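Local coordinates for protein cytosolic phospholipase A2 delta (Homo sapiens, PDB 5IZ5) that hydrolyses the sn-2 ester of glycerophospholipids in a calcium-dependent manner, with a preference for linoleic acid at that position, at residues D199-F204 with S209-H214; T258-A263 with G268-L273; D430-V435 with A580-P585; E437-G442 with S773-K778. The protein carries 3 engineered substitutions. All coordinates share one frame; numbering follows the deposited sequence.

Contact 1 (D199-F204 with S209-H214)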
loop_
_atom_site.group_PDB
_atom_site.type_symbol
_atom_site.label_atom_id
_atom_site.label_comp_id
_atom_site.label_asym_id
_atom_site.label_seq_id
_atom_site.Cartn_x
_atom_site.Cartn_y
_atom_site.Cartn_z
ATOM N N ASP B 199 13.292 -0.745 -21.972
ATOM C CA ASP B 199 12.762 -0.414 -23.299
ATOM C C ASP B 199 13.805 0.240 -24.212
ATOM O O ASP B 199 14.245 -0.366 -25.196
ATOM C CB ASP B 199 11.503 0.454 -23.214
ATOM C CG ASP B 199 10.877 0.685 -24.569
ATOM O OD1 ASP B 199 10.895 1.827 -25.051
ATOM O OD2 ASP B 199 10.392 -0.288 -25.173
ATOM N N THR B 200 14.198 1.466 -23.878
ATOM C CA THR B 200 15.164 2.225 -24.660
ATOM C C THR B 200 16.195 2.842 -23.741
ATOM O O THR B 200 15.846 3.385 -22.700
ATOM C CB THR B 200 14.472 3.353 -25.442
ATOM O OG1 THR B 200 13.512 2.787 -26.337
ATOM C CG2 THR B 200 15.480 4.183 -26.242
ATOM N N GLN B 201 17.462 2.756 -24.126
ATOM C CA GLN B 201 18.535 3.401 -23.389
ATOM C C GLN B 201 19.442 4.142 -24.365
ATOM O O GLN B 201 19.857 3.589 -25.391
ATOM C CB GLN B 201 19.331 2.376 -22.581
ATOM C CG GLN B 201 18.523 1.742 -21.458
ATOM C CD GLN B 201 19.337 0.780 -20.610
ATOM O OE1 GLN B 201 20.277 1.184 -19.931
ATOM N NE2 GLN B 201 18.971 -0.498 -20.635
ATOM N N THR B 202 19.727 5.401 -24.049
ATOM C CA THR B 202 20.567 6.239 -24.889
ATOM C C THR B 202 21.735 6.764 -24.093
ATOM O O THR B 202 21.685 6.840 -22.864
ATOM C CB THR B 202 19.806 7.451 -25.437
ATOM O OG1 THR B 202 19.482 8.338 -24.361
ATOM C CG2 THR B 202 18.539 7.012 -26.144
ATOM N N SER B 203 22.787 7.137 -24.808
ATOM C CA SER B 203 23.972 7.671 -24.178
ATOM C C SER B 203 24.966 8.207 -25.193
ATOM O O SER B 203 25.104 7.662 -26.293
ATOM C CB SER B 203 24.664 6.586 -23.370
ATOM O OG SER B 203 26.001 6.965 -23.122
ATOM N N PHE B 204 25.676 9.260 -24.799
ATOM C CA PHE B 204 26.789 9.761 -25.589
ATOM C C PHE B 204 27.988 8.838 -25.426
ATOM O O PHE B 204 28.114 8.134 -24.427
ATOM C CB PHE B 204 27.140 11.192 -25.187
ATOM C CG PHE B 204 26.068 12.186 -25.527
ATOM C CD1 PHE B 204 25.294 12.776 -24.534
ATOM C CD2 PHE B 204 25.819 12.517 -26.848
ATOM C CE1 PHE B 204 24.302 13.686 -24.861
ATOM C CE2 PHE B 204 24.829 13.423 -27.182
ATOM C CZ PHE B 204 24.067 14.010 -26.187
ATOM N N SER B 209 29.308 3.553 -20.403
ATOM C CA SER B 209 30.186 2.402 -20.596
ATOM C C SER B 209 29.415 1.089 -20.836
ATOM O O SER B 209 29.764 0.309 -21.731
ATOM C CB SER B 209 31.105 2.261 -19.372
ATOM O OG SER B 209 30.432 1.680 -18.263
ATOM N N ALA B 210 28.372 0.854 -20.038
ATOM C CA ALA B 210 27.666 -0.437 -20.017
ATOM C C ALA B 210 26.152 -0.273 -19.878
ATOM O O ALA B 210 25.675 0.735 -19.357
ATOM C CB ALA B 210 28.197 -1.298 -18.879
ATOM N N PHE B 211 25.411 -1.277 -20.344
ATOM C CA PHE B 211 23.950 -1.271 -20.285
ATOM C C PHE B 211 23.401 -2.648 -19.936
ATOM O O PHE B 211 23.935 -3.668 -20.373
ATOM C CB PHE B 211 23.354 -0.858 -21.628
ATOM C CG PHE B 211 23.901 0.426 -22.164
ATOM C CD1 PHE B 211 23.263 1.628 -21.903
ATOM C CD2 PHE B 211 25.062 0.435 -22.926
ATOM C CE1 PHE B 211 23.772 2.819 -22.391
ATOM C CE2 PHE B 211 25.577 1.621 -23.414
ATOM C CZ PHE B 211 24.932 2.816 -23.149
ATOM N N ARG B 212 22.319 -2.659 -19.164
ATOM C CA ARG B 212 21.620 -3.886 -18.823
ATOM C C ARG B 212 20.155 -3.741 -19.206
ATOM O O ARG B 212 19.526 -2.734 -18.883
ATOM C CB ARG B 212 21.753 -4.151 -17.317
ATOM C CG ARG B 212 20.830 -5.241 -16.754
ATOM C CD ARG B 212 21.503 -6.582 -16.624
ATOM N NE ARG B 212 22.597 -6.530 -15.672
ATOM C CZ ARG B 212 23.390 -7.565 -15.418
ATOM N NH1 ARG B 212 23.205 -8.732 -16.035
ATOM N NH2 ARG B 212 24.370 -7.435 -14.542
ATOM N N PHE B 213 19.625 -4.747 -19.899
ATOM C CA PHE B 213 18.194 -4.848 -20.150
ATOM C C PHE B 213 17.643 -6.083 -19.451
ATOM O O PHE B 213 18.261 -7.153 -19.481
ATOM C CB PHE B 213 17.899 -4.968 -21.642
ATOM C CG PHE B 213 18.172 -3.712 -22.425
ATOM C CD1 PHE B 213 17.149 -2.819 -22.725
ATOM C CD2 PHE B 213 19.445 -3.441 -22.891
ATOM C CE1 PHE B 213 17.394 -1.669 -23.464
ATOM C CE2 PHE B 213 19.700 -2.295 -23.631
ATOM C CZ PHE B 213 18.673 -1.408 -23.917
ATOM N N HIS B 214 16.469 -5.931 -18.845
ATOM C CA HIS B 214 15.738 -7.051 -18.282
ATOM C C HIS B 214 14.472 -7.252 -19.083
ATOM O O HIS B 214 13.746 -6.292 -19.356
ATOM C CB HIS B 214 15.382 -6.771 -16.831
ATOM C CG HIS B 214 16.564 -6.500 -15.957
ATOM N ND1 HIS B 214 17.162 -5.260 -15.882
ATOM C CD2 HIS B 214 17.251 -7.300 -15.109
ATOM C CE1 HIS B 214 18.165 -5.308 -15.025
ATOM N NE2 HIS B 214 18.243 -6.535 -14.543
#

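Contact 2 (T258-A263 with G268-L273)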
loop_
_atom_site.group_PDB
_atom_site.type_symbol
_atom_site.label_atom_id
_atom_site.label_comp_id
_atom_site.label_asym_id
_atom_site.label_seq_id
_atom_site.Cartn_x
_atom_site.Cartn_y
_atom_site.Cartn_z
ATOM N N THR B 258 29.529 -9.959 -30.847
ATOM C CA THR B 258 30.270 -8.727 -31.050
ATOM C C THR B 258 29.805 -8.160 -32.369
ATOM O O THR B 258 29.745 -8.870 -33.373
ATOM C CB THR B 258 31.784 -8.952 -31.158
ATOM O OG1 THR B 258 32.224 -9.770 -30.076
ATOM C CG2 THR B 258 32.534 -7.615 -31.132
ATOM N N MET B 259 29.473 -6.882 -32.377
ATOM C CA MET B 259 29.233 -6.212 -33.642
ATOM C C MET B 259 29.667 -4.765 -33.604
ATOM O O MET B 259 29.765 -4.135 -32.543
ATOM C CB MET B 259 27.776 -6.328 -34.080
ATOM C CG MET B 259 27.521 -7.455 -35.074
ATOM S SD MET B 259 25.847 -7.473 -35.754
ATOM C CE MET B 259 25.793 -9.087 -36.526
ATOM N N ASP B 260 29.932 -4.262 -34.799
ATOM C CA ASP B 260 30.414 -2.918 -34.975
ATOM C C ASP B 260 29.257 -2.054 -35.461
ATOM O O ASP B 260 28.733 -2.267 -36.550
ATOM C CB ASP B 260 31.579 -2.919 -35.963
ATOM C CG ASP B 260 32.756 -3.759 -35.479
ATOM O OD1 ASP B 260 33.373 -4.452 -36.312
ATOM O OD2 ASP B 260 33.061 -3.744 -34.269
ATOM N N VAL B 261 28.852 -1.093 -34.633
ATOM C CA VAL B 261 27.743 -0.204 -34.953
ATOM C C VAL B 261 28.326 0.904 -35.811
ATOM O O VAL B 261 29.237 1.596 -35.367
ATOM C CB VAL B 261 27.103 0.408 -33.684
ATOM C CG1 VAL B 261 25.897 1.273 -34.037
ATOM C CG2 VAL B 261 26.682 -0.683 -32.722
ATOM N N PRO B 262 27.806 1.085 -37.033
ATOM C CA PRO B 262 28.370 2.120 -37.886
ATOM C C PRO B 262 28.056 3.517 -37.372
ATOM O O PRO B 262 26.964 3.750 -36.843
ATOM C CB PRO B 262 27.674 1.883 -39.223
ATOM C CG PRO B 262 26.360 1.306 -38.853
ATOM C CD PRO B 262 26.627 0.452 -37.648
ATOM N N ALA B 263 29.019 4.425 -37.518
ATOM C CA ALA B 263 28.845 5.825 -37.154
ATOM C C ALA B 263 28.616 6.645 -38.410
ATOM O O ALA B 263 28.999 6.215 -39.499
ATOM C CB ALA B 263 30.081 6.330 -36.432
ATOM N N GLY B 268 33.151 2.179 -37.501
ATOM C CA GLY B 268 32.278 1.429 -36.592
ATOM C C GLY B 268 32.737 1.456 -35.144
ATOM O O GLY B 268 33.929 1.604 -34.863
ATOM N N VAL B 269 31.776 1.308 -34.234
ATOM C CA VAL B 269 32.038 1.277 -32.795
ATOM C C VAL B 269 31.701 -0.125 -32.318
ATOM O O VAL B 269 30.619 -0.633 -32.607
ATOM C CB VAL B 269 31.188 2.304 -32.027
ATOM C CG1 VAL B 269 31.367 2.133 -30.524
ATOM C CG2 VAL B 269 31.563 3.717 -32.443
ATOM N N ARG B 270 32.627 -0.741 -31.590
ATOM C CA ARG B 270 32.524 -2.153 -31.247
ATOM C C ARG B 270 31.759 -2.346 -29.943
ATOM O O ARG B 270 32.184 -1.852 -28.900
ATOM C CB ARG B 270 33.926 -2.755 -31.120
ATOM C CG ARG B 270 33.975 -4.277 -31.108
ATOM C CD ARG B 270 35.417 -4.767 -31.076
ATOM N NE ARG B 270 35.568 -6.123 -31.604
ATOM C CZ ARG B 270 35.603 -6.441 -32.900
ATOM N NH1 ARG B 270 35.489 -5.505 -33.840
ATOM N NH2 ARG B 270 35.744 -7.713 -33.260
ATOM N N LEU B 271 30.632 -3.056 -30.007
ATOM C CA LEU B 271 29.884 -3.423 -28.808
ATOM C C LEU B 271 29.891 -4.923 -28.624
ATOM O O LEU B 271 29.851 -5.681 -29.591
ATOM C CB LEU B 271 28.433 -2.939 -28.882
ATOM C CG LEU B 271 28.107 -1.530 -28.409
ATOM C CD1 LEU B 271 29.293 -0.592 -28.392
ATOM C CD2 LEU B 271 27.027 -0.939 -29.279
ATOM N N GLN B 272 29.920 -5.335 -27.362
ATOM C CA GLN B 272 29.868 -6.739 -27.003
ATOM C C GLN B 272 28.642 -6.996 -26.145
ATOM O O GLN B 272 28.438 -6.363 -25.107
ATOM C CB GLN B 272 31.149 -7.154 -26.286
ATOM C CG GLN B 272 32.350 -7.138 -27.216
ATOM C CD GLN B 272 33.658 -7.471 -26.525
ATOM O OE1 GLN B 272 34.606 -6.679 -26.529
ATOM N NE2 GLN B 272 33.716 -8.646 -25.922
ATOM N N LEU B 273 27.797 -7.918 -26.573
ATOM C CA LEU B 273 26.670 -8.228 -25.709
ATOM C C LEU B 273 26.493 -9.710 -25.436
ATOM O O LEU B 273 26.769 -10.562 -26.288
ATOM C CB LEU B 273 25.364 -7.531 -26.128
ATOM C CG LEU B 273 24.544 -7.757 -27.382
ATOM C CD1 LEU B 273 25.330 -7.463 -28.644
ATOM C CD2 LEU B 273 23.949 -9.150 -27.414
#

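Contact 3 (D430-V435 with A580-P585). With SO4 (sulfate ion), chain M.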
loop_
_atom_site.group_PDB
_atom_site.type_symbol
_atom_site.label_atom_id
_atom_site.label_comp_id
_atom_site.label_asym_id
_atom_site.label_seq_id
_atom_site.Cartn_x
_atom_site.Cartn_y
_atom_site.Cartn_z
ATOM N N ASP B 430 4.993 14.848 1.486
ATOM C CA ASP B 430 6.370 15.180 1.803
ATOM C C ASP B 430 6.456 16.370 2.735
ATOM O O ASP B 430 7.258 16.351 3.673
ATOM C CB ASP B 430 7.180 15.429 0.533
ATOM C CG ASP B 430 7.236 14.208 -0.351
ATOM O OD1 ASP B 430 7.920 13.236 0.021
ATOM O OD2 ASP B 430 6.587 14.205 -1.407
ATOM N N LEU B 431 5.626 17.391 2.514
ATOM C CA LEU B 431 5.657 18.553 3.404
ATOM C C LEU B 431 5.084 18.178 4.761
ATOM O O LEU B 431 5.599 18.592 5.793
ATOM C CB LEU B 431 4.875 19.730 2.829
ATOM C CG LEU B 431 4.881 20.986 3.705
ATOM C CD1 LEU B 431 6.294 21.495 3.959
ATOM C CD2 LEU B 431 4.035 22.076 3.069
ATOM N N TRP B 432 3.999 17.413 4.747
ATOM C CA TRP B 432 3.360 16.974 5.979
ATOM C C TRP B 432 4.330 16.152 6.828
ATOM O O TRP B 432 4.363 16.300 8.051
ATOM C CB TRP B 432 2.091 16.199 5.657
ATOM C CG TRP B 432 1.469 15.496 6.811
ATOM C CD1 TRP B 432 1.136 14.181 6.865
ATOM C CD2 TRP B 432 1.096 16.062 8.077
ATOM N NE1 TRP B 432 0.581 13.886 8.081
ATOM C CE2 TRP B 432 0.544 15.023 8.847
ATOM C CE3 TRP B 432 1.176 17.347 8.634
ATOM C CZ2 TRP B 432 0.064 15.225 10.143
ATOM C CZ3 TRP B 432 0.702 17.549 9.928
ATOM C CH2 TRP B 432 0.153 16.491 10.668
ATOM N N ALA B 433 5.160 15.346 6.169
ATOM C CA ALA B 433 6.189 14.576 6.864
ATOM C C ALA B 433 7.110 15.466 7.673
ATOM O O ALA B 433 7.371 15.185 8.843
ATOM C CB ALA B 433 6.995 13.752 5.877
ATOM N N LEU B 434 7.573 16.556 7.066
ATOM C CA LEU B 434 8.544 17.435 7.718
ATOM C C LEU B 434 7.904 18.252 8.834
ATOM O O LEU B 434 8.493 18.459 9.891
ATOM C CB LEU B 434 9.210 18.361 6.697
ATOM C CG LEU B 434 9.939 17.684 5.529
ATOM C CD1 LEU B 434 10.427 18.726 4.536
ATOM C CD2 LEU B 434 11.097 16.836 6.022
ATOM N N VAL B 435 6.689 18.718 8.584
ATOM C CA VAL B 435 5.941 19.488 9.557
ATOM C C VAL B 435 5.540 18.635 10.762
ATOM O O VAL B 435 5.723 19.047 11.908
ATOM C CB VAL B 435 4.691 20.084 8.885
ATOM C CG1 VAL B 435 3.667 20.545 9.914
ATOM C CG2 VAL B 435 5.100 21.218 7.956
ATOM N N ALA B 580 -7.391 24.663 13.749
ATOM C CA ALA B 580 -6.295 24.548 14.687
ATOM C C ALA B 580 -5.277 25.584 14.236
ATOM O O ALA B 580 -5.276 25.979 13.069
ATOM C CB ALA B 580 -5.701 23.153 14.643
ATOM N N SER B 581 -4.413 26.022 15.141
ATOM C CA SER B 581 -3.517 27.133 14.851
ATOM C C SER B 581 -2.581 26.863 13.678
ATOM O O SER B 581 -2.464 27.691 12.784
ATOM C CB SER B 581 -2.664 27.466 16.068
ATOM O OG SER B 581 -3.472 27.848 17.164
ATOM N N TRP B 582 -1.904 25.715 13.707
ATOM C CA TRP B 582 -0.907 25.370 12.681
ATOM C C TRP B 582 -1.472 25.327 11.260
ATOM O O TRP B 582 -0.754 25.565 10.292
ATOM C CB TRP B 582 -0.262 24.009 13.005
ATOM C CG TRP B 582 -1.119 22.820 12.667
ATOM C CD1 TRP B 582 -2.077 22.254 13.456
ATOM C CD2 TRP B 582 -1.096 22.054 11.454
ATOM N NE1 TRP B 582 -2.660 21.192 12.811
ATOM C CE2 TRP B 582 -2.074 21.045 11.582
ATOM C CE3 TRP B 582 -0.350 22.126 10.271
ATOM C CZ2 TRP B 582 -2.322 20.112 10.573
ATOM C CZ3 TRP B 582 -0.598 21.193 9.267
ATOM C CH2 TRP B 582 -1.575 20.201 9.428
ATOM N N LEU B 583 -2.762 25.037 11.159
ATOM C CA LEU B 583 -3.419 24.740 9.897
ATOM C C LEU B 583 -3.971 25.976 9.149
ATOM O O LEU B 583 -4.348 25.874 7.977
ATOM C CB LEU B 583 -4.548 23.744 10.184
ATOM C CG LEU B 583 -5.163 22.982 9.020
ATOM C CD1 LEU B 583 -4.094 22.456 8.074
ATOM C CD2 LEU B 583 -6.038 21.848 9.534
ATOM N N GLN B 584 -3.998 27.135 9.804
ATOM C CA GLN B 584 -4.696 28.306 9.261
ATOM C C GLN B 584 -3.955 28.999 8.107
ATOM O O GLN B 584 -2.727 28.998 8.068
ATOM C CB GLN B 584 -4.979 29.318 10.381
ATOM C CG GLN B 584 -5.956 28.853 11.456
ATOM C CD GLN B 584 -7.357 28.561 10.929
ATOM O OE1 GLN B 584 -7.834 29.211 9.998
ATOM N NE2 GLN B 584 -8.027 27.582 11.534
ATOM N N PRO B 585 -4.709 29.624 7.179
ATOM C CA PRO B 585 -4.146 30.130 5.914
ATOM C C PRO B 585 -3.135 31.284 6.006
ATOM O O PRO B 585 -2.422 31.529 5.032
ATOM C CB PRO B 585 -5.385 30.603 5.129
ATOM C CG PRO B 585 -6.579 30.151 5.899
ATOM C CD PRO B 585 -6.131 29.987 7.315
HETATM S S SO4 M . -0.054 27.375 19.045
HETATM O O1 SO4 M . -0.128 27.507 20.519
HETATM O O2 SO4 M . -0.011 25.944 18.670
HETATM O O3 SO4 M . -1.237 28.017 18.433
HETATM O O4 SO4 M . 1.161 28.050 18.541
#

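Contact 4 (E437-G442 with S773-K778). With SO4 (sulfate ion), chain M.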
loop_
_atom_site.group_PDB
_atom_site.type_symbol
_atom_site.label_atom_id
_atom_site.label_comp_id
_atom_site.label_asym_id
_atom_site.label_seq_id
_atom_site.Cartn_x
_atom_site.Cartn_y
_atom_site.Cartn_z
ATOM N N GLU B 437 6.988 15.908 11.716
ATOM C CA GLU B 437 8.239 15.623 12.411
ATOM C C GLU B 437 8.617 16.757 13.354
ATOM O O GLU B 437 9.007 16.516 14.494
ATOM C CB GLU B 437 9.375 15.383 11.413
ATOM C CG GLU B 437 10.674 14.921 12.055
ATOM C CD GLU B 437 11.772 14.659 11.043
ATOM O OE1 GLU B 437 12.040 15.540 10.199
ATOM O OE2 GLU B 437 12.368 13.565 11.083
ATOM N N SER B 438 8.514 17.988 12.861
ATOM C CA SER B 438 8.788 19.186 13.663
ATOM C C SER B 438 7.858 19.306 14.889
ATOM O O SER B 438 8.294 19.714 15.970
ATOM C CB SER B 438 8.680 20.451 12.782
ATOM O OG SER B 438 9.869 20.671 12.042
ATOM N N MET B 439 6.588 18.950 14.724
ATOM C CA MET B 439 5.617 19.072 15.812
ATOM C C MET B 439 5.824 18.006 16.885
ATOM O O MET B 439 5.732 18.298 18.082
ATOM C CB MET B 439 4.189 19.004 15.267
ATOM C CG MET B 439 3.835 20.178 14.371
ATOM S SD MET B 439 2.189 20.033 13.650
ATOM C CE MET B 439 1.352 21.323 14.535
ATOM N N LEU B 440 6.112 16.783 16.451
ATOM C CA LEU B 440 6.311 15.657 17.364
ATOM C C LEU B 440 7.674 15.697 18.061
ATOM O O LEU B 440 7.781 15.300 19.223
ATOM C CB LEU B 440 6.146 14.328 16.611
ATOM C CG LEU B 440 4.768 13.651 16.573
ATOM C CD1 LEU B 440 3.607 14.634 16.592
ATOM C CD2 LEU B 440 4.670 12.719 15.368
ATOM N N HIS B 441 8.708 16.147 17.349
ATOM C CA HIS B 441 10.077 16.139 17.890
ATOM C C HIS B 441 10.890 17.426 17.877
ATOM O O HIS B 441 11.928 17.481 18.531
ATOM C CB HIS B 441 10.908 15.071 17.174
ATOM C CG HIS B 441 10.184 13.780 16.951
ATOM N ND1 HIS B 441 10.122 12.787 17.904
ATOM C CD2 HIS B 441 9.501 13.313 15.879
ATOM C CE1 HIS B 441 9.433 11.766 17.429
ATOM N NE2 HIS B 441 9.046 12.058 16.201
ATOM N N GLY B 442 10.474 18.438 17.128
ATOM C CA GLY B 442 11.256 19.672 17.025
ATOM C C GLY B 442 12.630 19.543 16.379
ATOM O O GLY B 442 13.420 20.486 16.414
ATOM N N SER B 773 -7.858 18.007 14.033
ATOM C CA SER B 773 -6.743 18.807 13.552
ATOM C C SER B 773 -5.976 19.541 14.637
ATOM O O SER B 773 -4.925 20.075 14.343
ATOM C CB SER B 773 -7.199 19.780 12.475
ATOM O OG SER B 773 -7.615 19.066 11.321
ATOM N N ASN B 774 -6.478 19.594 15.872
ATOM C CA ASN B 774 -5.762 20.305 16.925
ATOM C C ASN B 774 -4.463 19.591 17.260
ATOM O O ASN B 774 -4.463 18.404 17.567
ATOM C CB ASN B 774 -6.615 20.465 18.187
ATOM C CG ASN B 774 -5.948 21.336 19.238
ATOM O OD1 ASN B 774 -4.995 22.063 18.952
ATOM N ND2 ASN B 774 -6.452 21.275 20.465
ATOM N N MET B 775 -3.367 20.338 17.190
ATOM C CA MET B 775 -2.036 19.819 17.462
ATOM C C MET B 775 -1.378 20.543 18.643
ATOM O O MET B 775 -0.175 20.411 18.862
ATOM C CB MET B 775 -1.169 19.947 16.197
ATOM C CG MET B 775 -1.464 18.913 15.110
ATOM S SD MET B 775 -1.071 17.199 15.549
ATOM C CE MET B 775 0.491 17.377 16.403
ATOM N N THR B 776 -2.167 21.304 19.400
ATOM C CA THR B 776 -1.679 21.996 20.588
ATOM C C THR B 776 -2.581 21.675 21.773
ATOM O O THR B 776 -3.730 22.104 21.823
ATOM C CB THR B 776 -1.629 23.518 20.383
ATOM O OG1 THR B 776 -1.000 23.807 19.130
ATOM C CG2 THR B 776 -0.850 24.190 21.516
ATOM N N TYR B 777 -2.053 20.886 22.706
ATOM C CA TYR B 777 -2.774 20.492 23.910
ATOM C C TYR B 777 -2.129 21.181 25.098
ATOM O O TYR B 777 -0.923 21.057 25.301
ATOM C CB TYR B 777 -2.672 18.977 24.123
ATOM C CG TYR B 777 -3.574 18.098 23.274
ATOM C CD1 TYR B 777 -3.835 16.787 23.657
ATOM C CD2 TYR B 777 -4.168 18.562 22.104
ATOM C CE1 TYR B 777 -4.649 15.964 22.898
ATOM C CE2 TYR B 777 -4.987 17.742 21.342
ATOM C CZ TYR B 777 -5.220 16.442 21.743
ATOM O OH TYR B 777 -6.032 15.629 20.987
ATOM N N LYS B 778 -2.921 21.912 25.879
ATOM C CA LYS B 778 -2.469 22.375 27.191
ATOM C C LYS B 778 -2.178 21.138 28.026
ATOM O O LYS B 778 -2.922 20.159 27.954
ATOM C CB LYS B 778 -3.542 23.222 27.866
ATOM C CG LYS B 778 -3.768 24.570 27.202
ATOM C CD LYS B 778 -5.186 25.086 27.408
ATOM C CE LYS B 778 -5.506 25.320 28.876
ATOM N NZ LYS B 778 -6.779 26.073 29.037
HETATM S S SO4 M . -0.054 27.375 19.045
HETATM O O1 SO4 M . -0.128 27.507 20.519
HETATM O O2 SO4 M . -0.011 25.944 18.670
HETATM O O3 SO4 M . -1.237 28.017 18.433
HETATM O O4 SO4 M . 1.161 28.050 18.541
#

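Contact 1 (D199-F204 with S209-H214)
Q201 of strand 200-204 reaches F211 and F213 of strand 210-216 across the interior of an antiparallel beta sandwich, in the cPLA2 C2-type domain. This is packing between two sheets rather than strand pairing: strand 200-204 lies at the edge of one sheet, beside strand 188-193, and strand 210-216 pairs with strand 160-172 in the other. The segments run nearly antiparallel (173°), with axes 8.9 Å apart. Q201 bridges that gap because its CG stands anti to the carbonyl carbon and its chain stays extended to the amide (chi2 -177°). There NE2 donates to R212 O at 2.9 Å, approaching from above the carbonyl plane, although the acceptor lies close to the plane of the glutamine amide itself. The same NE2 hovers over the centre of the F213 ring, 3.3 Å above its plane. A leucine here has no N-H to give, and would probably leave R212 O without its mate across the sandwich and the F213 face without its amide contact. F211 is met differently, since Q201 OE1 and S203 CB both lie in plane at its ring edge, with S203 CB 3.8 Å from F211 CZ. R212 points its CB away from strand 200-204, and its NH1 forms a salt bridge with D169. On the F211 side of the glutamine amide, Q201 OE1 comes within 3.6 Å of F211 CD1.

Contact 2 (T258-A263 with G268-L273)
Strands 255-263 and 266-277 form a beta hairpin of the C2-like sandwich, and V261 with V269 and M259 with L271 are its antiparallel hydrogen-bonded pairs. Four backbone bonds hold the register. The straightest is L271 N to M259 O (2.9 Å, 172°), and V261 N to V269 O is shorter at 2.7 Å. D260 faces R270 between these pairs and T258 faces Q272 beyond M259-L271, both non-hydrogen-bonded, and the CA of T258 points its hydrogen at L271 O. The hairpin thus has two unlike faces. On one, V261 and V269 meet L227 of strand 221-228, V261 and M259 meet L244, and L271 meets V170 and L172 of strand 160-172. On the other, T258, D260, R270 and Q272 make a polar surface. R270 leaves its backbone with CG anti to N (chi1 -166°) and stays extended as far as NE, passing the T258 methyl, whose CG2 lies over one guanidinium face at 3.4 Å from R270 NE. The guanidinium end then returns to D260, where NH1 forms a salt bridge with OD2 at 3.0 Å. Carboxylate and guanidinium are turned 45° from coplanar, and D260 OD1 is farther from R270 NH1, at 3.4 Å, so the grip is mainly through one oxygen. On the valine face the packing is tight, with V261 CG2 only 3.5 Å from L271 CD2.

Contact 3 (D430-V435 with A580-P585)
W582 NE1 donates to S773 O, a bond that holds the pyrrole N-H side of an indole whose far end packs on W432 of helix 428-441. W582 belongs to a loop between helices 534-543 and 588-593, and its CG sits between the backbone N and the carbonyl carbon (chi1 77°), a turn that carries the six-membered ring toward the helix. The two tryptophans meet at their benzo ends, W432 CZ3 lying 3.5 Å from W582 CH2. Their planes are only 26° apart, yet the rings are slid so far that they barely overlap, with six-membered centroids 5.3 Å apart. V435, one turn further along the helix, adds a looser touch from CG1 to W582 CE3 at 4.3 Å. F535 of helix 534-543 stacks on W432 and also touches W582, while W432 NE1 bonds to S532 OG. The W432 and D651 side chains, the latter the proton acceptor by similarity, are about 7 Å apart. With both indole N-H groups paired outside the two segments, the contact itself is purely apolar: dispersion between ring and methyl carbons joins loop to helix, and the N-H bonds are likely to limit how each ring can turn.

Contact 4 (E437-G442 with S773-K778)
M439 and M775 cross obliquely, the extended arm of one meeting the folded arm of the other. M439, near the C-terminal end of helix 428-441, sends its chain outward with CG anti to the carbonyl carbon and SD anti to CA (chi2 176°), then bends at the sulfur to bring its methyl onto M775. The touch is tight: M439 CE lies 3.3 Å from M775 CB and 3.8 Å from M775 CG. M775 instead curls, bent at both chi2 and chi3, which folds its own methyl back toward the helix. There M775 CE stands 4.2 Å from M439 SD and 4.2 Å from L440 CD1, so the two thioethers and the leucine form one apolar cluster. W582 touches both methionines, and L396 packs on M775. An alanine at M439 would probably leave M775 CB and CG without their methyl partner and open a gap beside W582. The loop presenting M775 is itself braced: N774 OD1 accepts from T776 N at 3.0 Å, from above its carbonyl plane, and M775 O receives a bond from K400 NZ. T776 OG1 lies next to a sulfate, probably from the crystallisation liquor, at a distance too short to weigh. The M775 side chain comes to about 6 Å from that of substrate-binding G335 and about 10 Å from that of the nucleophile S365. The contact thus seats an Asx turn, just ahead of helix 779-794, against a helix end near the active site of the phospholipase catalytic domain.

The four contacts fall into two pairs, one in each of two regions of the chain. Contacts 1 and 2 lie in the C2-like unit, follow one another along the sequence, and have centres 14 Å apart; both reach the sheet that contains strand 160-172. Contacts 3 and 4 lie in the catalytic region, their centres 10 Å apart, and share helix 428-441. Their segments alternate along the chain, so loops 580-585 and 773-778, far apart in sequence, converge on one helix and touch each other. Contacts 1 and 3 have centres 42 Å apart, and contacts 2 and 4 have theirs 61 Å apart, so the pairs report on two distinct parts, a C2-type sandwich and the catalytic domain.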